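Crystal protein (Bacillus thuringiensis serovar dakota, PDB 2ZTB) recognizes cancer cells and probably kills them by forming membrane pores, in the manner of aerolysin-type beta-pore-forming toxins. Local coordinates at residues P20-R24 with D217-T221; Y62-G66 with G119-T123; R170-A176 with D237-Q243; G193-F199 with Y209-A215. The contacts are given in a common frame with arbitrary orientation. Residue numbers count along the deposited sequence, not the author numbering.

Contact 1 (P20-R24 with D217-T221); sequences PESVR and DVLNT
Residues 20-24 form the first turn of helix 20-31, with Pro20 leading and Arg24 N bonded to Pro20 O at 2.9 Å. Facing this turn, 217-221 comes off the short helix 215-218: Val218 has backbone angles of -124/-9, and Leu219 opens into an extended conformation (-108/152). Ser22, chi1 p, points its CB toward the partner. Ser22 OG and Val218 O each lie 2.7 Å from a shared water, which donates to the carbonyl. The same hydroxyl bonds to Ser19. Val23, chi1 t, sits closest to Val218, with the two CA atoms 5.0 Å apart. Its CG1 meets Val218 CG2 at 4.0 Å, and its CG2 meets Leu219 CD2 at 3.8 Å; Val218 and Leu219 are both m at chi1. Asn220 ND2 bonds to Ser17 O, and Arg26 NH1 to Asp217 O. The first turn of helix 20-31 thus docks on the end of the 215-218 turn and the loop after it through aliphatic contacts, and between 20-24 and 217-221 the polar link is a water.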
# COMPACT_ATOMS: atom_id res chain seq x y z
N PRO A 20 -17.23 13.31 18.19
CA PRO A 20 -17.74 14.66 18.42
C PRO A 20 -18.16 14.89 19.87
O PRO A 20 -18.02 16.02 20.40
CB PRO A 20 -18.95 14.74 17.48
CG PRO A 20 -18.61 13.75 16.38
CD PRO A 20 -17.96 12.62 17.11
N GLU A 21 -18.68 13.85 20.51
CA GLU A 21 -19.15 13.97 21.90
C GLU A 21 -17.99 14.18 22.85
O GLU A 21 -18.12 14.90 23.82
CB GLU A 21 -19.95 12.73 22.32
CG GLU A 21 -21.32 12.56 21.65
CD GLU A 21 -21.27 12.08 20.18
OE1 GLU A 21 -20.26 11.46 19.75
OE2 GLU A 21 -22.27 12.31 19.45
N SER A 22 -16.86 13.55 22.58
CA SER A 22 -15.74 13.64 23.47
C SER A 22 -15.05 14.99 23.31
O SER A 22 -14.51 15.51 24.28
CB SER A 22 -14.78 12.47 23.29
OG SER A 22 -13.98 12.59 22.13
N VAL A 23 -15.09 15.55 22.09
CA VAL A 23 -14.59 16.90 21.77
C VAL A 23 -15.45 17.95 22.46
O VAL A 23 -14.95 18.87 23.11
CB VAL A 23 -14.52 17.14 20.21
CG1 VAL A 23 -14.38 18.64 19.83
CG2 VAL A 23 -13.40 16.32 19.57
N ARG A 24 -16.76 17.81 22.33
CA ARG A 24 -17.69 18.71 22.99
C ARG A 24 -17.47 18.73 24.51
O ARG A 24 -17.48 19.80 25.15
CB ARG A 24 -19.13 18.31 22.64
CG ARG A 24 -20.16 19.32 23.05
CD ARG A 24 -21.55 18.73 23.01
NE ARG A 24 -22.56 19.78 23.06
CZ ARG A 24 -23.85 19.61 22.79
NH1 ARG A 24 -24.32 18.41 22.44
NH2 ARG A 24 -24.68 20.64 22.86
N ASP A 217 -5.88 19.82 22.55
CA ASP A 217 -6.71 20.14 23.70
C ASP A 217 -8.05 19.41 23.76
O ASP A 217 -8.64 19.31 24.84
CB ASP A 217 -7.01 21.65 23.76
CG ASP A 217 -5.79 22.48 24.08
OD1 ASP A 217 -4.70 21.92 24.35
OD2 ASP A 217 -5.93 23.72 24.07
N VAL A 218 -8.56 18.93 22.62
CA VAL A 218 -9.92 18.37 22.59
C VAL A 218 -10.00 16.91 22.06
O VAL A 218 -11.06 16.27 22.16
CB VAL A 218 -10.91 19.31 21.84
CG1 VAL A 218 -11.05 20.67 22.60
CG2 VAL A 218 -10.47 19.55 20.36
N LEU A 219 -8.89 16.41 21.52
CA LEU A 219 -8.82 15.04 21.00
C LEU A 219 -7.98 14.20 21.94
O LEU A 219 -7.08 14.71 22.61
CB LEU A 219 -8.21 15.02 19.57
CG LEU A 219 -8.97 15.63 18.38
CD1 LEU A 219 -8.12 15.69 17.12
CD2 LEU A 219 -10.27 14.90 18.06
N ASN A 220 -8.25 12.89 21.97
CA ASN A 220 -7.54 11.96 22.84
C ASN A 220 -6.15 11.65 22.35
O ASN A 220 -5.30 11.20 23.12
CB ASN A 220 -8.34 10.67 23.02
CG ASN A 220 -9.60 10.88 23.82
OD1 ASN A 220 -9.64 11.69 24.76
ND2 ASN A 220 -10.65 10.15 23.46
N THR A 221 -5.93 11.87 21.06
CA THR A 221 -4.62 11.73 20.45
C THR A 221 -4.60 12.61 19.22
O THR A 221 -5.65 13.01 18.73
CB THR A 221 -4.28 10.25 20.03
OG1 THR A 221 -2.90 10.20 19.63
CG2 THR A 221 -5.09 9.79 18.83
O HOH W 1 -11.71 13.77 22.84

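Contact 2 (Y62-G66 with G119-T123); sequences YKNVG and GFKFT
Gly119, whose positive phi (91/42) would drive a CB into the preceding carbonyl oxygen, opens an irregular segment with neither helix nor strand geometry. It passes beside strand 62-65, the nearest CA atoms, Lys63 and Phe122, being 8.5 Å apart, so the gap is bridged mainly by side chains. Phe120 (chi1 m) points toward the strand, its CD2 4.0 Å from Lys63 CD. The CA-to-CB bond of Lys121 points away and its NZ bonds to Asn11 O, while Lys121 O lies 3.5 Å from Lys63 NZ. This segment leads from strand 96-116 into the hairpin of strands 126-132 and 136-142, consistent with the membrane-inserting hairpin of aerolysin-type toxins, and the contact joins that lead-in to the long strand 61-90. Phe122 (chi1 m, chi2 93°) slides its ring between two side chains of that strand: Lys63 CD stands over one face, 3.7 Å from the ring centroid, and Val65 CG2 over the opposite face at 3.9 Å, both CH-pi contacts. Lys63 has chi1 p, chi2 and chi3 t; its NZ, 5.2 Å from the Phe122 ring centroid, offers at most a weak cation-pi attraction, hydrogen-bonds to Tyr7 O and forms salt bridges with Glu6 and Glu12.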
# COMPACT_ATOMS: atom_id res chain seq x y z
N TYR A 62 -5.75 19.77 10.00
CA TYR A 62 -5.23 18.91 8.95
C TYR A 62 -4.70 17.61 9.51
O TYR A 62 -4.16 17.59 10.61
CB TYR A 62 -4.10 19.59 8.18
CG TYR A 62 -4.42 20.96 7.64
CD1 TYR A 62 -4.13 22.11 8.39
CD2 TYR A 62 -5.01 21.13 6.39
CE1 TYR A 62 -4.42 23.39 7.91
CE2 TYR A 62 -5.30 22.41 5.90
CZ TYR A 62 -5.01 23.52 6.66
OH TYR A 62 -5.29 24.79 6.16
N LYS A 63 -4.88 16.55 8.74
CA LYS A 63 -4.16 15.29 8.91
C LYS A 63 -3.05 15.24 7.84
O LYS A 63 -3.20 15.77 6.74
CB LYS A 63 -5.12 14.10 8.79
CG LYS A 63 -6.03 14.10 7.56
CD LYS A 63 -6.74 12.74 7.45
CE LYS A 63 -7.47 12.58 6.14
NZ LYS A 63 -8.72 13.38 5.97
N ASN A 64 -1.93 14.63 8.21
CA ASN A 64 -0.71 14.63 7.42
C ASN A 64 -0.11 13.24 7.42
O ASN A 64 -0.16 12.54 8.42
CB ASN A 64 0.34 15.58 8.01
CG ASN A 64 -0.18 16.98 8.28
OD1 ASN A 64 -0.79 17.25 9.33
ND2 ASN A 64 0.07 17.88 7.35
N VAL A 65 0.49 12.86 6.29
CA VAL A 65 1.34 11.67 6.21
C VAL A 65 2.77 12.19 6.14
O VAL A 65 3.07 13.10 5.38
CB VAL A 65 0.98 10.78 4.98
CG1 VAL A 65 1.83 9.51 4.95
CG2 VAL A 65 -0.51 10.43 4.97
N GLY A 66 3.64 11.64 6.98
CA GLY A 66 5.04 12.03 6.96
C GLY A 66 5.80 11.20 5.94
O GLY A 66 5.21 10.57 5.05
N GLY A 119 -7.84 3.81 10.95
CA GLY A 119 -8.83 4.03 9.90
C GLY A 119 -9.04 5.46 9.44
O GLY A 119 -10.16 5.90 9.26
N PHE A 120 -7.95 6.19 9.29
CA PHE A 120 -7.97 7.47 8.60
C PHE A 120 -8.53 7.32 7.19
O PHE A 120 -8.45 6.24 6.59
CB PHE A 120 -6.57 8.07 8.55
CG PHE A 120 -6.10 8.60 9.87
CD1 PHE A 120 -5.33 7.80 10.72
CD2 PHE A 120 -6.44 9.88 10.29
CE1 PHE A 120 -4.90 8.29 11.96
CE2 PHE A 120 -6.02 10.38 11.53
CZ PHE A 120 -5.24 9.59 12.36
N LYS A 121 -9.13 8.39 6.68
CA LYS A 121 -9.72 8.36 5.34
C LYS A 121 -9.04 9.40 4.46
O LYS A 121 -9.57 10.46 4.23
CB LYS A 121 -11.24 8.62 5.42
CG LYS A 121 -11.99 7.69 6.37
CD LYS A 121 -13.49 7.96 6.36
CE LYS A 121 -14.23 6.97 7.23
NZ LYS A 121 -13.84 7.14 8.67
N PHE A 122 -7.83 9.09 4.01
CA PHE A 122 -7.11 9.93 3.06
C PHE A 122 -7.59 9.78 1.64
O PHE A 122 -7.84 8.67 1.17
CB PHE A 122 -5.62 9.65 3.12
CG PHE A 122 -4.96 10.15 4.37
CD1 PHE A 122 -4.81 9.32 5.46
CD2 PHE A 122 -4.47 11.46 4.44
CE1 PHE A 122 -4.18 9.78 6.61
CE2 PHE A 122 -3.85 11.93 5.59
CZ PHE A 122 -3.71 11.08 6.68
N THR A 123 -7.70 10.93 0.98
CA THR A 123 -8.18 11.06 -0.38
C THR A 123 -7.00 11.12 -1.37
O THR A 123 -7.09 10.59 -2.48
CB THR A 123 -9.08 12.33 -0.50
OG1 THR A 123 -10.41 11.98 -0.12
CG2 THR A 123 -9.10 12.92 -1.90

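Contact 3 (R170-A176 with D237-Q243); sequences RTIQLTA and DFQTIVQ
Strands 170-176 and 237-242 run antiparallel, their axes 4.6 Å apart at closest and 158° between directions. The register pairs Ile172 with Val242, Gln173 with Ile241, Leu174 with Thr240 and Thr175 with Gln239. Gln173 and Ile241 make the first hydrogen-bonded pair (Gln173 N to Ile241 O 2.8 Å, Ile241 N to Gln173 O 2.9 Å), Thr175 and Gln239 the second (Thr175 N to Gln239 O 2.9 Å, Gln239 N to Thr175 O 2.8 Å). Gln243 N extends the pattern to Thr171 O at 3.0 Å. On its other edge strand 168-199 bonds to strand 61-90, with Arg170 paired to Leu88 and Ile172 to Asp86, so it is an inner strand of the long twisted sheet that gives aerolysin-type toxins their elongated body. Arg170, extended at chi1 and chi2 (t, t), donates NE to Gln243 O at 3.0 Å and NH1 to Thr163 O, with Val242 CG1 over one face of its guanidinium. Thr171 OG1 bonds to Thr87 OG1, and Thr240 OG1 to Lys158 NZ. Ile172 CG1 meets Val242 CG1 at 4.2 Å. At the far end Phe238 CD2 touches Ala176 CB at 3.5 Å, and Asp237, in a left-handed conformation (57/53), salt-bridges to Lys177.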
# COMPACT_ATOMS: atom_id res chain seq x y z
N ARG A 170 13.04 -38.08 -25.49
CA ARG A 170 13.91 -37.26 -24.67
C ARG A 170 13.22 -35.94 -24.35
O ARG A 170 12.83 -35.21 -25.26
CB ARG A 170 15.24 -37.02 -25.40
CG ARG A 170 16.37 -36.62 -24.47
CD ARG A 170 17.75 -36.93 -25.04
NE ARG A 170 18.75 -36.56 -24.03
CZ ARG A 170 20.04 -36.35 -24.27
NH1 ARG A 170 20.55 -36.47 -25.49
NH2 ARG A 170 20.83 -36.02 -23.26
N THR A 171 13.07 -35.66 -23.05
CA THR A 171 12.39 -34.46 -22.56
C THR A 171 13.36 -33.29 -22.32
O THR A 171 14.46 -33.47 -21.78
CB THR A 171 11.58 -34.76 -21.27
OG1 THR A 171 10.62 -35.78 -21.54
CG2 THR A 171 10.83 -33.55 -20.79
N ILE A 172 12.93 -32.10 -22.73
CA ILE A 172 13.66 -30.85 -22.52
C ILE A 172 12.76 -29.90 -21.74
O ILE A 172 11.59 -29.73 -22.08
CB ILE A 172 14.08 -30.19 -23.86
CG1 ILE A 172 15.00 -31.12 -24.67
CG2 ILE A 172 14.75 -28.83 -23.64
CD1 ILE A 172 14.29 -31.86 -25.78
N GLN A 173 13.29 -29.29 -20.68
CA GLN A 173 12.54 -28.32 -19.90
C GLN A 173 13.21 -26.96 -19.89
O GLN A 173 14.43 -26.85 -19.96
CB GLN A 173 12.34 -28.80 -18.45
CG GLN A 173 11.78 -30.23 -18.34
CD GLN A 173 11.86 -30.79 -16.93
OE1 GLN A 173 12.86 -30.61 -16.24
NE2 GLN A 173 10.81 -31.49 -16.51
N LEU A 174 12.38 -25.91 -19.81
CA LEU A 174 12.85 -24.59 -19.47
C LEU A 174 12.45 -24.34 -18.03
O LEU A 174 11.28 -24.42 -17.68
CB LEU A 174 12.26 -23.52 -20.40
CG LEU A 174 12.68 -22.06 -20.15
CD1 LEU A 174 14.15 -21.83 -20.40
CD2 LEU A 174 11.86 -21.14 -21.01
N THR A 175 13.44 -24.05 -17.18
CA THR A 175 13.17 -23.87 -15.77
C THR A 175 13.63 -22.50 -15.29
O THR A 175 14.49 -21.89 -15.90
CB THR A 175 13.83 -24.95 -14.91
OG1 THR A 175 15.25 -24.70 -14.82
CG2 THR A 175 13.57 -26.37 -15.48
N ALA A 176 13.05 -22.04 -14.18
CA ALA A 176 13.42 -20.78 -13.57
C ALA A 176 13.29 -20.84 -12.05
O ALA A 176 12.72 -21.78 -11.48
CB ALA A 176 12.57 -19.65 -14.15
N ASP A 237 17.09 -16.76 -13.30
CA ASP A 237 17.96 -17.93 -13.36
C ASP A 237 17.38 -19.04 -14.24
O ASP A 237 17.24 -20.18 -13.80
CB ASP A 237 18.30 -18.45 -11.95
CG ASP A 237 19.34 -17.58 -11.23
OD1 ASP A 237 19.87 -16.61 -11.81
OD2 ASP A 237 19.63 -17.88 -10.05
N PHE A 238 17.05 -18.66 -15.48
CA PHE A 238 16.53 -19.58 -16.48
C PHE A 238 17.57 -20.62 -16.89
O PHE A 238 18.75 -20.30 -17.13
CB PHE A 238 16.01 -18.83 -17.72
CG PHE A 238 15.04 -17.72 -17.40
CD1 PHE A 238 15.44 -16.39 -17.45
CD2 PHE A 238 13.73 -18.00 -17.04
CE1 PHE A 238 14.55 -15.36 -17.13
CE2 PHE A 238 12.84 -16.98 -16.72
CZ PHE A 238 13.25 -15.66 -16.77
N GLN A 239 17.12 -21.87 -16.98
CA GLN A 239 18.00 -22.98 -17.35
C GLN A 239 17.30 -23.88 -18.34
O GLN A 239 16.08 -24.01 -18.32
CB GLN A 239 18.41 -23.82 -16.13
CG GLN A 239 19.26 -23.11 -15.08
CD GLN A 239 20.71 -22.92 -15.51
OE1 GLN A 239 21.13 -23.40 -16.57
NE2 GLN A 239 21.48 -22.24 -14.69
N THR A 240 18.10 -24.48 -19.21
CA THR A 240 17.67 -25.56 -20.07
C THR A 240 18.09 -26.84 -19.39
O THR A 240 19.25 -26.98 -18.95
CB THR A 240 18.31 -25.44 -21.47
OG1 THR A 240 17.99 -24.16 -22.01
CG2 THR A 240 17.80 -26.51 -22.41
N ILE A 241 17.14 -27.76 -19.25
CA ILE A 241 17.41 -29.09 -18.71
C ILE A 241 17.04 -30.12 -19.77
O ILE A 241 15.88 -30.24 -20.15
CB ILE A 241 16.60 -29.40 -17.41
CG1 ILE A 241 16.62 -28.22 -16.43
CG2 ILE A 241 17.09 -30.70 -16.76
CD1 ILE A 241 17.96 -27.94 -15.75
N VAL A 242 18.06 -30.82 -20.26
CA VAL A 242 17.84 -31.95 -21.14
C VAL A 242 17.99 -33.22 -20.30
O VAL A 242 19.08 -33.51 -19.79
CB VAL A 242 18.84 -31.97 -22.35
CG1 VAL A 242 18.45 -33.07 -23.32
CG2 VAL A 242 18.90 -30.60 -23.06
N GLN A 243 16.89 -33.95 -20.14
CA GLN A 243 16.89 -35.19 -19.35
C GLN A 243 17.38 -36.41 -20.14
O GLN A 243 17.33 -36.41 -21.37
CB GLN A 243 15.52 -35.41 -18.71
CG GLN A 243 15.34 -34.60 -17.45
CD GLN A 243 13.90 -34.29 -17.16
OE1 GLN A 243 13.59 -33.43 -16.32
NE2 GLN A 243 12.99 -34.98 -17.85

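Contact 4 (G193-F199 with Y209-A215)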
# COMPACT_ATOMS: atom_id res chain seq x y z
N GLY A 193 -3.71 21.86 14.03
CA GLY A 193 -4.77 22.84 13.76
C GLY A 193 -5.81 22.91 14.86
O GLY A 193 -5.53 22.55 16.00
N TYR A 194 -7.02 23.34 14.52
CA TYR A 194 -7.99 23.77 15.53
C TYR A 194 -9.39 23.20 15.36
O TYR A 194 -9.79 22.82 14.26
CB TYR A 194 -8.07 25.31 15.57
CG TYR A 194 -6.73 25.99 15.77
CD1 TYR A 194 -5.87 26.19 14.68
CD2 TYR A 194 -6.31 26.42 17.03
CE1 TYR A 194 -4.63 26.79 14.84
CE2 TYR A 194 -5.06 27.04 17.21
CZ TYR A 194 -4.23 27.21 16.10
OH TYR A 194 -3.00 27.81 16.23
N PHE A 195 -10.10 23.14 16.49
CA PHE A 195 -11.55 22.97 16.53
C PHE A 195 -12.20 24.24 17.08
O PHE A 195 -11.57 25.02 17.81
CB PHE A 195 -11.92 21.82 17.45
CG PHE A 195 -11.72 20.45 16.85
CD1 PHE A 195 -10.45 19.90 16.75
CD2 PHE A 195 -12.81 19.68 16.47
CE1 PHE A 195 -10.26 18.63 16.21
CE2 PHE A 195 -12.63 18.41 15.95
CZ PHE A 195 -11.36 17.88 15.83
N GLY A 196 -13.47 24.44 16.72
CA GLY A 196 -14.25 25.61 17.16
C GLY A 196 -15.41 25.16 18.02
O GLY A 196 -15.84 24.01 17.94
N ALA A 197 -15.91 26.04 18.87
CA ALA A 197 -17.11 25.77 19.65
C ALA A 197 -17.89 27.05 19.85
O ALA A 197 -17.30 28.12 20.05
CB ALA A 197 -16.77 25.13 21.01
N ASN A 198 -19.21 26.95 19.79
CA ASN A 198 -20.08 28.10 20.13
C ASN A 198 -20.88 27.83 21.38
O ASN A 198 -21.49 26.77 21.53
CB ASN A 198 -20.98 28.51 18.96
CG ASN A 198 -21.93 27.40 18.51
OD1 ASN A 198 -21.54 26.49 17.79
ND2 ASN A 198 -23.19 27.49 18.94
N PHE A 199 -20.89 28.82 22.27
CA PHE A 199 -21.47 28.66 23.59
C PHE A 199 -22.80 29.40 23.72
O PHE A 199 -23.05 30.36 22.96
CB PHE A 199 -20.43 29.09 24.64
CG PHE A 199 -19.22 28.20 24.68
CD1 PHE A 199 -18.18 28.37 23.74
CD2 PHE A 199 -19.13 27.17 25.61
CE1 PHE A 199 -17.06 27.52 23.74
CE2 PHE A 199 -18.01 26.32 25.62
CZ PHE A 199 -16.98 26.49 24.67
N TYR A 209 -18.48 34.19 22.91
CA TYR A 209 -19.34 33.08 22.51
C TYR A 209 -18.60 32.03 21.68
O TYR A 209 -18.93 30.86 21.74
CB TYR A 209 -20.52 33.61 21.67
CG TYR A 209 -21.53 34.44 22.42
CD1 TYR A 209 -21.56 35.82 22.28
CD2 TYR A 209 -22.47 33.85 23.26
CE1 TYR A 209 -22.49 36.60 22.95
CE2 TYR A 209 -23.40 34.62 23.95
CZ TYR A 209 -23.40 35.99 23.78
OH TYR A 209 -24.32 36.76 24.46
N PHE A 210 -17.62 32.47 20.88
CA PHE A 210 -16.89 31.57 19.99
C PHE A 210 -15.45 31.38 20.43
O PHE A 210 -14.72 32.35 20.62
CB PHE A 210 -16.88 32.09 18.54
CG PHE A 210 -18.24 32.42 17.98
CD1 PHE A 210 -19.39 31.76 18.42
CD2 PHE A 210 -18.37 33.37 16.97
CE1 PHE A 210 -20.63 32.07 17.90
CE2 PHE A 210 -19.61 33.68 16.43
CZ PHE A 210 -20.75 33.02 16.91
N TRP A 211 -15.04 30.11 20.51
CA TRP A 211 -13.68 29.74 20.89
C TRP A 211 -13.05 28.70 19.98
O TRP A 211 -13.74 27.84 19.44
CB TRP A 211 -13.65 29.24 22.34
CG TRP A 211 -13.89 30.34 23.29
CD1 TRP A 211 -15.07 30.70 23.84
CD2 TRP A 211 -12.91 31.26 23.78
NE1 TRP A 211 -14.90 31.79 24.64
CE2 TRP A 211 -13.58 32.15 24.63
CE3 TRP A 211 -11.52 31.40 23.60
CZ2 TRP A 211 -12.92 33.19 25.31
CZ3 TRP A 211 -10.86 32.45 24.27
CH2 TRP A 211 -11.57 33.32 25.12
N PHE A 212 -11.72 28.78 19.85
CA PHE A 212 -10.90 27.81 19.13
C PHE A 212 -9.80 27.28 20.02
O PHE A 212 -9.18 28.04 20.77
CB PHE A 212 -10.31 28.44 17.86
CG PHE A 212 -11.35 29.09 17.01
CD1 PHE A 212 -11.66 30.44 17.20
CD2 PHE A 212 -12.08 28.35 16.08
CE1 PHE A 212 -12.66 31.05 16.46
CE2 PHE A 212 -13.08 28.95 15.33
CZ PHE A 212 -13.37 30.30 15.52
N ASN A 213 -9.60 25.97 19.98
CA ASN A 213 -8.55 25.32 20.74
C ASN A 213 -7.82 24.38 19.83
O ASN A 213 -8.43 23.77 18.95
CB ASN A 213 -9.14 24.54 21.93
CG ASN A 213 -9.41 25.42 23.11
OD1 ASN A 213 -8.57 25.58 23.99
ND2 ASN A 213 -10.58 26.04 23.12
N PRO A 214 -6.48 24.28 19.99
CA PRO A 214 -5.75 23.32 19.17
C PRO A 214 -6.31 21.92 19.36
O PRO A 214 -6.81 21.59 20.44
CB PRO A 214 -4.31 23.39 19.71
CG PRO A 214 -4.40 24.14 20.98
CD PRO A 214 -5.60 25.02 20.92
N ALA A 215 -6.25 21.13 18.29
CA ALA A 215 -6.70 19.73 18.29
C ALA A 215 -6.24 18.93 19.52
O ALA A 215 -6.99 18.11 20.03
CB ALA A 215 -6.23 19.05 16.97
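Phe195 is the apolar heart of this pair: it is buried on the side facing helix 20-31, touching Val23 and Phe27, and its CE1 comes 4.1 Å from Ala215 CB. Along the same side, Phe199 CE1 meets Trp211 CD1 at 3.8 Å, the rings oblique to each other at 78°, and Tyr31 stacks on Trp211. The opposite face carries Phe210 and Phe212. Gly196 has no side chain, and a CB there would sit 3.1 Å from Phe212 CE2, so the bare backbone lets that ring come close (Gly196 CA to Phe212 CD2 3.7 Å). Phe212 also stacks on Tyr59. The strands pair antiparallel, 153° between directions, as the two arms of a hairpin with a long connection in the end domain, probably the target-binding part in this toxin family. The hydrogen-bonded pairs are Phe195 with Asn213 (Phe195 N to Asn213 O 3.0 Å, Asn213 N to Phe195 O 3.1 Å) and Ala197 with Trp211 (Ala197 N to Trp211 O 2.9 Å, Trp211 N to Ala197 O 3.0 Å). Phe199 N donates to Tyr209 O at 2.9 Å, and Ala215 N to Gly193 O at 2.8 Å, just where positive-phi Gly193 turns the chain. Asn198 ND2 bonds out to Asn47, and Trp211 NE1 to His208 O.

Overall arrangement
Contacts 1 and 4 form one cluster, their centres 11 Å apart: Phe195 of contact 4 packs onto Val23, Val218 and Leu219, so the helix and the strand pair share a core. Strand 210-214 runs directly into helix 215-218, carrying the chain from one contact to the other. Contact 2 lies farther inward, about 18 Å from contact 1 and 21 Å from contact 4 between centres, without touching either. Contact 3 is at the other end of the molecule, about 71 Å from contact 4 centre to centre, yet both use strand 168-199, which spans the toxin's length. A lutetium(III) ion bound in the crystal, with no known role, lies about 4 Å from the side chain of Asp237 in contact 3.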